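Local coordinates for protein endonuclease 2 (Arabidopsis thaliana, PDB 4CXP) that cleaves RNA and single-stranded DNA, and double-stranded DNA less well, as a metal-dependent endonuclease that yields 5'-phosphorylated products, at residues 126-130 against 153-158; 55-59 against 120-124; 58-64 against 130-135; 209-213 against 246-250; 219-223 against 235-239. One frame throughout, in Å; residues are numbered along the deposited sequence.

Interactions 1, 2 and 3 surround the three-zinc site of this nuclease, while interactions 4 and 5 tie together the two long helices 206-221 and 233-262. Interactions 1 and 2 have centres 12 Å apart; interaction 1 holds one zinc, and interaction 2 supplies ligands to the other two. Interaction 3 joins them through a strand pair that follows directly on His58 and His130, where His130 ND1 lies 2.7 Å from His58 O. Interaction 4 touches interaction 1 where Arg246 NE lies 2.8 Å from His126 O. Interaction 5 touches interaction 1 at Trp157, with Tyr235 OH 2.9 Å from Trp157 NE1. Interactions 2 and 5 do not touch, their nearest atoms being about 10 Å apart.

Interaction 1: residues 126-130 against 153-158; sequences HQPLH and LHHIWD. With ZN (zinc ion), chain F.
One zinc of the trinuclear site of this S1/P1-type nuclease is bound here, by a loop with a 3-10 turn and the first turns of helix 153-169. His130 NE2 lies 2.1 Å from the zinc, and His154 NE2 and both carboxylate oxygens of Asp158 join it, with a water at a further position. The Asp158 grip is uneven: its OD2 stands 2.2 Å from the metal and its OD1 2.5 Å. That longer-bound OD1 also accepts from Gln127 NE2 at 2.9 Å in an almost straight bond (176°), the donor coming from above the carboxylate plane, with the amide and carboxylate planes perpendicular. Gln127 bends at chi2 (-75°), and its other amide atom, OE1, takes the backbone N of Leu129 at 2.8 Å; the amide is thus held at both ends and acts as a second shell to Asp158. Away from the metal, Leu129 CD1 touches both Leu153 CG and Trp157 CD1 (3.7 Å to the latter), and Pro128 CG meets the indole at CZ3. His58 O holds His130 ND1, and Gly138 O holds His154 ND1. Helix 206-221 packs against Pro128, Leu129 and Trp157, while helix 233-262 touches Leu153 and Trp157, whose NE1 bonds to Tyr235.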
# COMPACT_ATOMS: atom_id res chain seq x y z
N HIS A 126 -2.03 -0.84 2.65
CA HIS A 126 -3.33 -0.48 2.10
C HIS A 126 -3.88 -1.45 1.07
O HIS A 126 -5.03 -1.32 0.67
CB HIS A 126 -3.29 0.95 1.54
CG HIS A 126 -3.37 1.99 2.61
ND1 HIS A 126 -2.28 2.46 3.30
CD2 HIS A 126 -4.44 2.60 3.15
CE1 HIS A 126 -2.70 3.31 4.23
NE2 HIS A 126 -4.01 3.42 4.17
N GLN A 127 -3.08 -2.41 0.62
CA GLN A 127 -3.59 -3.42 -0.31
C GLN A 127 -4.35 -4.44 0.55
O GLN A 127 -3.75 -5.05 1.43
CB GLN A 127 -2.40 -4.05 -1.06
CG GLN A 127 -2.68 -4.60 -2.45
CD GLN A 127 -3.44 -5.91 -2.48
OE1 GLN A 127 -4.55 -6.00 -1.95
NE2 GLN A 127 -2.87 -6.93 -3.11
N PRO A 128 -5.68 -4.59 0.37
CA PRO A 128 -6.42 -5.48 1.27
C PRO A 128 -5.80 -6.87 1.44
O PRO A 128 -5.78 -7.41 2.55
CB PRO A 128 -7.81 -5.53 0.64
CG PRO A 128 -7.93 -4.16 -0.00
CD PRO A 128 -6.56 -3.91 -0.58
N LEU A 129 -5.34 -7.46 0.34
CA LEU A 129 -4.78 -8.81 0.42
C LEU A 129 -3.35 -8.88 0.93
O LEU A 129 -2.81 -9.95 1.03
CB LEU A 129 -4.98 -9.57 -0.88
CG LEU A 129 -6.43 -9.92 -1.20
CD1 LEU A 129 -6.52 -10.62 -2.53
CD2 LEU A 129 -7.06 -10.78 -0.13
N HIS A 130 -2.78 -7.74 1.31
CA HIS A 130 -1.56 -7.72 2.13
C HIS A 130 -1.86 -7.80 3.63
O HIS A 130 -0.92 -7.86 4.40
CB HIS A 130 -0.69 -6.50 1.81
CG HIS A 130 0.15 -6.69 0.60
ND1 HIS A 130 1.52 -6.64 0.63
CD2 HIS A 130 -0.18 -7.02 -0.68
CE1 HIS A 130 2.00 -6.92 -0.57
NE2 HIS A 130 0.99 -7.15 -1.39
N LEU A 153 -5.75 -14.44 -7.09
CA LEU A 153 -6.53 -13.34 -6.56
C LEU A 153 -5.62 -12.23 -6.01
O LEU A 153 -5.93 -11.05 -6.13
CB LEU A 153 -7.50 -13.83 -5.50
CG LEU A 153 -8.49 -12.79 -5.00
CD1 LEU A 153 -9.42 -12.31 -6.11
CD2 LEU A 153 -9.28 -13.35 -3.83
N HIS A 154 -4.52 -12.61 -5.38
CA HIS A 154 -3.59 -11.62 -4.88
C HIS A 154 -3.09 -10.70 -6.00
O HIS A 154 -3.08 -9.47 -5.86
CB HIS A 154 -2.42 -12.28 -4.14
CG HIS A 154 -1.55 -11.28 -3.48
ND1 HIS A 154 -1.63 -10.99 -2.14
CD2 HIS A 154 -0.62 -10.44 -3.97
CE1 HIS A 154 -0.78 -10.03 -1.85
NE2 HIS A 154 -0.16 -9.66 -2.95
N HIS A 155 -2.69 -11.32 -7.11
CA HIS A 155 -2.18 -10.58 -8.24
C HIS A 155 -3.25 -9.67 -8.85
O HIS A 155 -2.94 -8.58 -9.34
CB HIS A 155 -1.63 -11.56 -9.29
CG HIS A 155 -0.83 -10.90 -10.37
ND1 HIS A 155 -1.37 -10.45 -11.56
CD2 HIS A 155 0.49 -10.60 -10.43
CE1 HIS A 155 -0.41 -9.93 -12.31
NE2 HIS A 155 0.72 -10.01 -11.64
N ILE A 156 -4.49 -10.12 -8.84
CA ILE A 156 -5.58 -9.29 -9.34
C ILE A 156 -5.63 -7.98 -8.55
O ILE A 156 -5.83 -6.91 -9.14
CB ILE A 156 -6.90 -10.09 -9.32
CG1 ILE A 156 -6.88 -11.11 -10.47
CG2 ILE A 156 -8.11 -9.18 -9.40
CD1 ILE A 156 -7.95 -12.16 -10.39
N TRP A 157 -5.48 -8.05 -7.23
CA TRP A 157 -5.47 -6.87 -6.39
C TRP A 157 -4.18 -6.08 -6.49
O TRP A 157 -4.21 -4.84 -6.47
CB TRP A 157 -5.85 -7.27 -4.96
CG TRP A 157 -7.32 -7.47 -4.85
CD1 TRP A 157 -8.06 -8.56 -5.25
CD2 TRP A 157 -8.28 -6.48 -4.44
NE1 TRP A 157 -9.39 -8.31 -5.07
CE2 TRP A 157 -9.55 -7.05 -4.57
CE3 TRP A 157 -8.17 -5.18 -3.94
CZ2 TRP A 157 -10.71 -6.35 -4.24
CZ3 TRP A 157 -9.31 -4.50 -3.60
CH2 TRP A 157 -10.57 -5.09 -3.75
N ASP A 158 -3.04 -6.74 -6.62
CA ASP A 158 -1.79 -5.98 -6.77
C ASP A 158 -1.77 -5.21 -8.09
O ASP A 158 -1.25 -4.08 -8.11
CB ASP A 158 -0.56 -6.91 -6.78
CG ASP A 158 0.00 -7.25 -5.42
OD1 ASP A 158 -0.34 -6.62 -4.39
OD2 ASP A 158 0.87 -8.16 -5.38
ZN ZN F . 1.31 -8.10 -3.26
O HOH W 1 2.78 -9.58 -3.11

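Interaction 2: residues 55-59 against 120-124; sequences SPLHY and HFMGD. With ZN (zinc ion), chain E; ZN (zinc ion), chain G.
His58, His120 and Asp124 bring together a 3-10 turn and the last turn of helix 111-124 at the paired zincs of the trinuclear site. His58 coordinates through ND1 (2.2 Å to the zinc), the ring nitrogen nearer its own backbone, whereas His120 uses the distal NE2. The two rings meet rim to rim, their planes at 69°. In His120, CG swings away from the backbone N (chi1 -175°), which carries the imidazole off the helix toward the metal; its ND1 is held by Cys41 O. Phe121, one residue on, takes the other course, with CG beside its backbone N (chi1 -66°), and its ring stands edge-on to the face of His58. The planes are perpendicular in this T-shaped pair, and CE1 sits over the middle of the imidazole. One face of the same phenyl ring receives Leu57 O, 3.4 Å from CE1, while Leu57 CB touches CZ. Helix 85-96 packs on Phe121 through Val85, Ala88 and Ile89. Asp45 adds to the zinc of His58 and His120, and Trp1 and His6 to the other. Asp124 bridges the two metals with its carboxylate split between them: OD2 binds the zinc shared with the histidines, and OD1 binds the second zinc at 2.1 Å.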
# COMPACT_ATOMS: atom_id res chain seq x y z
N SER A 55 11.52 -9.72 3.57
CA SER A 55 10.40 -10.27 2.81
C SER A 55 9.08 -10.29 3.61
O SER A 55 8.06 -9.88 3.09
CB SER A 55 10.77 -11.62 2.18
OG SER A 55 11.39 -11.46 0.90
N PRO A 56 9.11 -10.71 4.89
CA PRO A 56 7.84 -10.75 5.67
C PRO A 56 7.31 -9.36 6.03
O PRO A 56 6.17 -9.24 6.47
CB PRO A 56 8.22 -11.52 6.93
CG PRO A 56 9.38 -12.37 6.47
CD PRO A 56 10.18 -11.44 5.60
N LEU A 57 8.11 -8.32 5.82
CA LEU A 57 7.73 -6.97 6.17
C LEU A 57 6.74 -6.35 5.20
O LEU A 57 6.28 -5.24 5.44
CB LEU A 57 8.97 -6.08 6.29
CG LEU A 57 10.04 -6.55 7.28
CD1 LEU A 57 11.16 -5.53 7.33
CD2 LEU A 57 9.49 -6.83 8.68
N HIS A 58 6.40 -7.04 4.11
CA HIS A 58 5.47 -6.49 3.13
C HIS A 58 4.01 -6.78 3.45
O HIS A 58 3.13 -6.21 2.81
CB HIS A 58 5.78 -7.02 1.73
CG HIS A 58 7.10 -6.55 1.20
ND1 HIS A 58 7.21 -5.71 0.12
CD2 HIS A 58 8.35 -6.75 1.67
CE1 HIS A 58 8.49 -5.43 -0.06
NE2 HIS A 58 9.20 -6.05 0.86
N TYR A 59 3.72 -7.65 4.42
CA TYR A 59 2.36 -8.10 4.62
C TYR A 59 2.11 -8.45 6.08
O TYR A 59 3.01 -8.39 6.92
CB TYR A 59 2.05 -9.29 3.67
CG TYR A 59 2.99 -10.45 3.88
CD1 TYR A 59 2.78 -11.38 4.90
CD2 TYR A 59 4.12 -10.60 3.09
CE1 TYR A 59 3.68 -12.42 5.11
CE2 TYR A 59 5.01 -11.63 3.30
CZ TYR A 59 4.78 -12.54 4.31
OH TYR A 59 5.69 -13.56 4.51
N HIS A 120 7.07 2.47 0.47
CA HIS A 120 6.54 1.23 -0.08
C HIS A 120 5.58 0.56 0.90
O HIS A 120 4.50 0.11 0.50
CB HIS A 120 7.69 0.27 -0.42
CG HIS A 120 7.24 -0.98 -1.09
ND1 HIS A 120 7.13 -1.09 -2.45
CD2 HIS A 120 6.88 -2.18 -0.58
CE1 HIS A 120 6.71 -2.30 -2.76
NE2 HIS A 120 6.57 -2.99 -1.64
N PHE A 121 5.97 0.44 2.15
CA PHE A 121 5.16 -0.27 3.14
C PHE A 121 3.87 0.47 3.47
O PHE A 121 2.85 -0.18 3.70
CB PHE A 121 5.98 -0.57 4.39
CG PHE A 121 7.12 -1.55 4.17
CD1 PHE A 121 7.00 -2.60 3.29
CD2 PHE A 121 8.29 -1.41 4.88
CE1 PHE A 121 8.05 -3.48 3.10
CE2 PHE A 121 9.35 -2.29 4.69
CZ PHE A 121 9.22 -3.33 3.80
N MET A 122 3.87 1.80 3.48
CA MET A 122 2.62 2.52 3.63
C MET A 122 1.67 2.16 2.48
O MET A 122 0.46 2.08 2.66
CB MET A 122 2.85 4.02 3.67
CG MET A 122 1.57 4.79 4.00
SD MET A 122 0.92 4.44 5.64
CE MET A 122 2.05 5.42 6.63
N GLY A 123 2.21 1.94 1.28
CA GLY A 123 1.40 1.42 0.21
C GLY A 123 0.91 0.01 0.45
O GLY A 123 -0.29 -0.26 0.35
N ASP A 124 1.81 -0.91 0.76
CA ASP A 124 1.43 -2.30 0.91
C ASP A 124 0.39 -2.50 2.00
O ASP A 124 -0.49 -3.34 1.85
CB ASP A 124 2.66 -3.20 1.13
CG ASP A 124 3.30 -3.69 -0.15
OD1 ASP A 124 2.78 -3.34 -1.23
OD2 ASP A 124 4.31 -4.40 -0.04
ZN ZN E . 5.82 -5.04 -1.44
ZN ZN G . 3.15 -3.56 -3.26

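Interaction 3: residues 58-64 against 130-135; sequences HYINTPD and HVSYAS. With ZN (zinc ion), chain E; ZN (zinc ion), chain F.
Ile60 and Val131 lie side by side on one face of a two-stranded parallel sheet, strand 60-62 beside strand 131-133, with Ile60 CD1 4.1 Å from Val131 CG2 and Ala210 and Ile214 of helix 206-221 packed on that face. The backbone ladder alternates between the strands: Ile60 N to His130 O, Ser132 N to Ile60 O, Thr62 N to Ser132 O and Ala134 N to Thr62 O. At its start His130 ND1 gives a nearly straight bond (173°) to His58 O, in the imidazole plane but above that of the carbonyl. At the far end Asp64 lies across Tyr133: its CA sits 3.7 Å from the ring centroid, close to the normal, a CH-pi contact, and its carboxylate is stacked at 22° to the ring. Ser135 OG donates to the syn lone pair of Asp64 OD1 at 2.6 Å. A water also donates to that oxygen and to Thr62 O. With ND1 donating to a carbonyl, His130 keeps NE2 for zinc, and the bond probably strengthens it as a ligand.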
# COMPACT_ATOMS: atom_id res chain seq x y z
N HIS A 58 6.40 -7.04 4.11
CA HIS A 58 5.47 -6.49 3.13
C HIS A 58 4.01 -6.78 3.45
O HIS A 58 3.13 -6.21 2.81
CB HIS A 58 5.78 -7.02 1.73
CG HIS A 58 7.10 -6.55 1.20
ND1 HIS A 58 7.21 -5.71 0.12
CD2 HIS A 58 8.35 -6.75 1.67
CE1 HIS A 58 8.49 -5.43 -0.06
NE2 HIS A 58 9.20 -6.05 0.86
N TYR A 59 3.72 -7.65 4.42
CA TYR A 59 2.36 -8.10 4.62
C TYR A 59 2.11 -8.45 6.08
O TYR A 59 3.01 -8.39 6.92
CB TYR A 59 2.05 -9.29 3.67
CG TYR A 59 2.99 -10.45 3.88
CD1 TYR A 59 2.78 -11.38 4.90
CD2 TYR A 59 4.12 -10.60 3.09
CE1 TYR A 59 3.68 -12.42 5.11
CE2 TYR A 59 5.01 -11.63 3.30
CZ TYR A 59 4.78 -12.54 4.31
OH TYR A 59 5.69 -13.56 4.51
N ILE A 60 0.86 -8.82 6.36
CA ILE A 60 0.40 -9.37 7.63
C ILE A 60 -0.42 -10.60 7.30
O ILE A 60 -1.33 -10.53 6.47
CB ILE A 60 -0.47 -8.39 8.42
CG1 ILE A 60 0.33 -7.16 8.82
CG2 ILE A 60 -1.05 -9.06 9.64
CD1 ILE A 60 -0.48 -5.97 9.24
N ASN A 61 -0.13 -11.71 7.97
CA ASN A 61 -0.94 -12.92 7.93
C ASN A 61 -1.90 -12.95 9.10
O ASN A 61 -1.47 -12.82 10.25
CB ASN A 61 -0.05 -14.16 8.04
CG ASN A 61 0.69 -14.49 6.77
OD1 ASN A 61 0.18 -14.29 5.68
ND2 ASN A 61 1.88 -15.04 6.91
N THR A 62 -3.17 -13.17 8.84
CA THR A 62 -4.20 -13.25 9.87
C THR A 62 -4.87 -14.62 9.85
O THR A 62 -4.78 -15.38 8.88
CB THR A 62 -5.34 -12.24 9.62
OG1 THR A 62 -6.07 -12.62 8.44
CG2 THR A 62 -4.82 -10.85 9.46
N PRO A 63 -5.60 -14.94 10.93
CA PRO A 63 -6.50 -16.10 10.92
C PRO A 63 -7.61 -15.93 9.87
O PRO A 63 -7.78 -14.83 9.33
CB PRO A 63 -7.06 -16.13 12.35
CG PRO A 63 -6.10 -15.31 13.16
CD PRO A 63 -5.60 -14.25 12.23
N ASP A 64 -8.39 -16.97 9.64
CA ASP A 64 -9.54 -16.90 8.73
C ASP A 64 -10.69 -16.18 9.42
O ASP A 64 -11.63 -16.81 9.96
CB ASP A 64 -10.03 -18.30 8.33
CG ASP A 64 -9.12 -19.04 7.35
OD1 ASP A 64 -7.96 -18.64 7.10
OD2 ASP A 64 -9.60 -20.08 6.84
N HIS A 130 -2.78 -7.74 1.31
CA HIS A 130 -1.56 -7.72 2.13
C HIS A 130 -1.86 -7.80 3.63
O HIS A 130 -0.92 -7.86 4.40
CB HIS A 130 -0.69 -6.50 1.81
CG HIS A 130 0.15 -6.69 0.60
ND1 HIS A 130 1.52 -6.64 0.63
CD2 HIS A 130 -0.18 -7.02 -0.68
CE1 HIS A 130 2.00 -6.92 -0.57
NE2 HIS A 130 0.99 -7.15 -1.39
N VAL A 131 -3.13 -7.82 4.02
CA VAL A 131 -3.53 -8.02 5.42
C VAL A 131 -4.66 -9.03 5.35
O VAL A 131 -5.87 -8.69 5.34
CB VAL A 131 -3.98 -6.73 6.13
CG1 VAL A 131 -4.27 -7.01 7.60
CG2 VAL A 131 -2.94 -5.63 5.96
N SER A 132 -4.28 -10.30 5.16
CA SER A 132 -5.26 -11.33 4.86
C SER A 132 -4.73 -12.69 5.25
O SER A 132 -3.80 -12.81 6.07
CB SER A 132 -5.72 -11.21 3.41
OG SER A 132 -4.76 -11.65 2.51
N TYR A 133 -5.41 -13.73 4.76
CA TYR A 133 -5.34 -15.00 5.45
C TYR A 133 -4.03 -15.71 5.20
O TYR A 133 -3.64 -15.98 4.05
CB TYR A 133 -6.45 -15.93 5.03
CG TYR A 133 -7.87 -15.48 5.27
CD1 TYR A 133 -8.20 -14.35 6.05
CD2 TYR A 133 -8.92 -16.24 4.78
CE1 TYR A 133 -9.52 -13.99 6.26
CE2 TYR A 133 -10.23 -15.89 5.00
CZ TYR A 133 -10.53 -14.76 5.74
OH TYR A 133 -11.84 -14.43 5.95
N ALA A 134 -3.43 -16.18 6.29
CA ALA A 134 -2.31 -17.08 6.17
C ALA A 134 -2.66 -18.33 5.35
O ALA A 134 -1.84 -18.85 4.59
CB ALA A 134 -1.86 -17.54 7.55
N SER A 135 -3.88 -18.85 5.52
CA SER A 135 -4.25 -20.14 4.91
C SER A 135 -4.25 -20.16 3.38
O SER A 135 -4.13 -21.22 2.77
CB SER A 135 -5.62 -20.54 5.44
OG SER A 135 -6.58 -19.57 5.06
ZN ZN E . 5.82 -5.04 -1.44
ZN ZN F . 1.31 -8.10 -3.26
O HOH W 2 -5.56 -17.96 7.90
O HOH W 1 2.78 -9.58 -3.11

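Interaction 4: residues 209-213 against 246-250; sequences YASEG and RLAQG
Tyr209 meets Arg246 through its backbone carbonyl, where two long helices, 206-221 and 233-262, run antiparallel (177°) with the axes of the short segments 12.4 Å apart. At this separation polar side chains make the contact. Arg246 NH2 donates to Tyr209 O at 3.0 Å, with the oxygen close to the guanidinium plane; the same oxygen takes Gly213 N in the helical ladder, and the two donors arrive from opposite faces of the carbonyl plane. A turn further on, Glu212 extends across to form a salt bridge, its OE1 2.8 Å from Arg246 NH1. OE1 again lies near the guanidinium plane, but NH1 approaches it from above the carboxylate plane, the two flat groups being turned 72° apart. At Gly213 the guanidinium passes close to the backbone, with NH2 3.5 Å from CA. Bends at chi2 and chi3 (-75° at the latter) curl the arginine over so that both terminal nitrogens face helix 206-221. From the arginine's own helix, Gln249 OE1 accepts a second bond from NH1 at 2.9 Å. Arg246 NE is taken by His126 O in the loop leading to the zinc ligand His130, and Glu212 OE1 has a second cationic partner in Arg253. All three guanidinium nitrogens are therefore engaged, fixing the group's rotation, and the buried charge is offset by a carboxylate that two arginines share, which would probably keep Glu212 ionised.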
# COMPACT_ATOMS: atom_id res chain seq x y z
N TYR A 209 -4.88 1.12 9.60
CA TYR A 209 -4.93 0.86 8.19
C TYR A 209 -5.06 -0.63 7.91
O TYR A 209 -5.80 -1.06 7.02
CB TYR A 209 -3.72 1.45 7.47
CG TYR A 209 -3.31 2.84 7.93
CD1 TYR A 209 -4.24 3.74 8.46
CD2 TYR A 209 -2.01 3.25 7.84
CE1 TYR A 209 -3.87 4.98 8.92
CE2 TYR A 209 -1.62 4.52 8.29
CZ TYR A 209 -2.57 5.37 8.82
OH TYR A 209 -2.20 6.63 9.26
N ALA A 210 -4.34 -1.43 8.70
CA ALA A 210 -4.43 -2.86 8.58
C ALA A 210 -5.80 -3.40 8.94
O ALA A 210 -6.32 -4.29 8.29
CB ALA A 210 -3.35 -3.53 9.43
N SER A 211 -6.40 -2.84 9.99
CA SER A 211 -7.75 -3.28 10.40
C SER A 211 -8.78 -2.99 9.33
O SER A 211 -9.65 -3.83 9.06
CB SER A 211 -8.13 -2.65 11.73
OG SER A 211 -7.42 -3.26 12.77
N GLU A 212 -8.68 -1.84 8.67
CA GLU A 212 -9.54 -1.54 7.52
C GLU A 212 -9.31 -2.55 6.41
O GLU A 212 -10.23 -2.94 5.70
CB GLU A 212 -9.21 -0.15 6.94
CG GLU A 212 -9.50 1.05 7.83
CD GLU A 212 -8.81 2.32 7.38
OE1 GLU A 212 -7.89 2.24 6.54
OE2 GLU A 212 -9.20 3.42 7.87
N GLY A 213 -8.04 -2.90 6.20
CA GLY A 213 -7.66 -3.76 5.09
C GLY A 213 -8.17 -5.16 5.18
O GLY A 213 -8.67 -5.69 4.19
N ARG A 246 -8.37 2.82 -1.46
CA ARG A 246 -7.14 2.40 -0.80
C ARG A 246 -5.91 3.09 -1.34
O ARG A 246 -5.00 3.40 -0.58
CB ARG A 246 -6.99 0.88 -0.88
CG ARG A 246 -8.07 0.07 -0.19
CD ARG A 246 -8.27 0.42 1.28
NE ARG A 246 -7.20 -0.14 2.10
CZ ARG A 246 -7.09 0.06 3.41
NH1 ARG A 246 -7.80 1.01 4.00
NH2 ARG A 246 -6.26 -0.70 4.11
N LEU A 247 -5.87 3.36 -2.65
CA LEU A 247 -4.78 4.12 -3.23
C LEU A 247 -4.77 5.56 -2.70
O LEU A 247 -3.72 6.10 -2.35
CB LEU A 247 -4.85 4.10 -4.75
CG LEU A 247 -4.68 2.74 -5.42
CD1 LEU A 247 -4.96 2.86 -6.92
CD2 LEU A 247 -3.31 2.13 -5.18
N ALA A 248 -5.94 6.18 -2.65
CA ALA A 248 -6.05 7.54 -2.14
C ALA A 248 -5.67 7.59 -0.66
O ALA A 248 -4.93 8.48 -0.24
CB ALA A 248 -7.44 8.06 -2.37
N GLN A 249 -6.18 6.65 0.14
CA GLN A 249 -5.82 6.58 1.54
C GLN A 249 -4.31 6.42 1.70
O GLN A 249 -3.69 7.08 2.53
CB GLN A 249 -6.54 5.42 2.22
CG GLN A 249 -7.98 5.70 2.56
CD GLN A 249 -8.69 4.50 3.13
OE1 GLN A 249 -8.58 3.40 2.60
NE2 GLN A 249 -9.43 4.69 4.20
N GLY A 250 -3.72 5.52 0.92
CA GLY A 250 -2.29 5.31 1.02
C GLY A 250 -1.50 6.58 0.74
O GLY A 250 -0.55 6.88 1.45

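Interaction 5: residues 219-223 against 235-239; sequences DWAYK and YFYSR
Trp220 and Arg239 bring the two backbones nearest, CA to CA 6.6 Å, where the end of helix 206-221, widened by a pi-type turn, passes an early turn of helix 233-262. The carbonyls of Trp220 and Ala221 face the second helix, and side chains reach over to take them. Arg239 grips Trp220 O side-on: NE donates at 2.8 Å (166°) along an in-plane lone pair, and NH2 adds a longer bond of 3.3 Å to the same oxygen. A bend at chi2 (58°) turns the otherwise extended arginine toward this carbonyl. Its guanidinium is covered on both faces, with Tyr235 CD2 over the centre of one and Trp220 CE3 toward the rim of the other. The indole itself stands at 79° to that plane, and its CZ3 lies 3.4 Å from Ser238 O. These side-chain-to-carbonyl bonds join two helices of the largely helical S1/P1 fold, successive in the chain apart from a short strand. Tyr235 OH donates to Ala221 O at 2.7 Å, on an in-plane lone pair, and is bonded as well to Trp157 NE1 of helix 153-169. The remaining guanidinium nitrogen, Arg239 NH1, donates to Ser238 OG at 2.8 Å, in the guanidinium plane.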
# COMPACT_ATOMS: atom_id res chain seq x y z
N ASP A 219 -14.86 -8.33 2.76
CA ASP A 219 -16.09 -7.83 2.15
C ASP A 219 -16.00 -7.60 0.66
O ASP A 219 -17.02 -7.57 -0.02
CB ASP A 219 -16.53 -6.52 2.81
CG ASP A 219 -16.85 -6.67 4.28
OD1 ASP A 219 -17.40 -7.72 4.68
OD2 ASP A 219 -16.59 -5.72 5.03
N TRP A 220 -14.78 -7.40 0.15
CA TRP A 220 -14.57 -7.05 -1.24
C TRP A 220 -13.66 -8.01 -1.99
O TRP A 220 -13.95 -8.37 -3.13
CB TRP A 220 -14.01 -5.63 -1.36
CG TRP A 220 -14.94 -4.54 -0.98
CD1 TRP A 220 -14.83 -3.68 0.07
CD2 TRP A 220 -16.09 -4.12 -1.71
NE1 TRP A 220 -15.84 -2.76 0.05
CE2 TRP A 220 -16.64 -3.01 -1.04
CE3 TRP A 220 -16.70 -4.57 -2.89
CZ2 TRP A 220 -17.79 -2.36 -1.49
CZ3 TRP A 220 -17.84 -3.90 -3.34
CH2 TRP A 220 -18.37 -2.81 -2.65
N ALA A 221 -12.52 -8.38 -1.42
CA ALA A 221 -11.56 -9.15 -2.20
C ALA A 221 -11.95 -10.62 -2.31
O ALA A 221 -12.13 -11.16 -3.39
CB ALA A 221 -10.14 -8.98 -1.65
N TYR A 222 -12.04 -11.28 -1.16
CA TYR A 222 -12.41 -12.67 -1.11
C TYR A 222 -13.89 -12.90 -1.43
O TYR A 222 -14.27 -13.99 -1.87
CB TYR A 222 -12.16 -13.23 0.28
CG TYR A 222 -10.73 -13.40 0.73
CD1 TYR A 222 -9.80 -14.09 -0.03
CD2 TYR A 222 -10.33 -12.96 1.98
CE1 TYR A 222 -8.52 -14.32 0.42
CE2 TYR A 222 -9.05 -13.19 2.45
CZ TYR A 222 -8.15 -13.86 1.67
OH TYR A 222 -6.89 -14.11 2.18
N LYS A 223 -14.73 -11.92 -1.17
CA LYS A 223 -16.17 -12.06 -1.25
C LYS A 223 -16.60 -12.49 -2.63
O LYS A 223 -16.30 -11.82 -3.61
CB LYS A 223 -16.84 -10.73 -0.91
CG LYS A 223 -18.35 -10.72 -1.01
CD LYS A 223 -19.02 -11.73 -0.13
CE LYS A 223 -18.88 -11.36 1.33
NZ LYS A 223 -19.81 -12.16 2.17
N TYR A 235 -17.03 -8.00 -11.39
CA TYR A 235 -16.07 -7.87 -10.29
C TYR A 235 -15.25 -6.59 -10.44
O TYR A 235 -15.03 -5.87 -9.48
CB TYR A 235 -15.18 -9.11 -10.23
CG TYR A 235 -14.32 -9.21 -8.99
CD1 TYR A 235 -13.07 -8.62 -8.91
CD2 TYR A 235 -14.77 -9.92 -7.87
CE1 TYR A 235 -12.29 -8.74 -7.79
CE2 TYR A 235 -13.99 -10.04 -6.73
CZ TYR A 235 -12.74 -9.47 -6.70
OH TYR A 235 -11.92 -9.58 -5.62
N PHE A 236 -14.77 -6.33 -11.65
CA PHE A 236 -13.99 -5.15 -11.93
C PHE A 236 -14.70 -3.88 -11.51
O PHE A 236 -14.15 -3.08 -10.75
CB PHE A 236 -13.64 -5.13 -13.42
CG PHE A 236 -12.94 -3.88 -13.87
CD1 PHE A 236 -11.63 -3.64 -13.53
CD2 PHE A 236 -13.60 -2.94 -14.64
CE1 PHE A 236 -10.98 -2.50 -13.96
CE2 PHE A 236 -12.97 -1.80 -15.07
CZ PHE A 236 -11.65 -1.57 -14.73
N TYR A 237 -15.90 -3.64 -12.03
CA TYR A 237 -16.57 -2.37 -11.76
C TYR A 237 -16.97 -2.24 -10.31
O TYR A 237 -16.97 -1.15 -9.76
CB TYR A 237 -17.78 -2.18 -12.67
CG TYR A 237 -17.42 -1.90 -14.10
CD1 TYR A 237 -16.73 -0.77 -14.44
CD2 TYR A 237 -17.81 -2.77 -15.11
CE1 TYR A 237 -16.41 -0.52 -15.76
CE2 TYR A 237 -17.51 -2.52 -16.43
CZ TYR A 237 -16.79 -1.40 -16.75
OH TYR A 237 -16.48 -1.13 -18.06
N SER A 238 -17.32 -3.34 -9.67
CA SER A 238 -17.74 -3.26 -8.28
C SER A 238 -16.57 -3.08 -7.32
O SER A 238 -16.76 -2.47 -6.28
CB SER A 238 -18.59 -4.45 -7.89
OG SER A 238 -17.91 -5.65 -8.00
N ARG A 239 -15.38 -3.58 -7.65
CA ARG A 239 -14.22 -3.47 -6.78
C ARG A 239 -13.36 -2.26 -7.09
O ARG A 239 -12.55 -1.87 -6.25
CB ARG A 239 -13.38 -4.75 -6.79
CG ARG A 239 -13.89 -5.83 -5.86
CD ARG A 239 -15.31 -6.29 -6.10
NE ARG A 239 -15.62 -7.39 -5.20
CZ ARG A 239 -16.76 -8.04 -5.19
NH1 ARG A 239 -17.75 -7.65 -5.98
NH2 ARG A 239 -16.90 -9.05 -4.36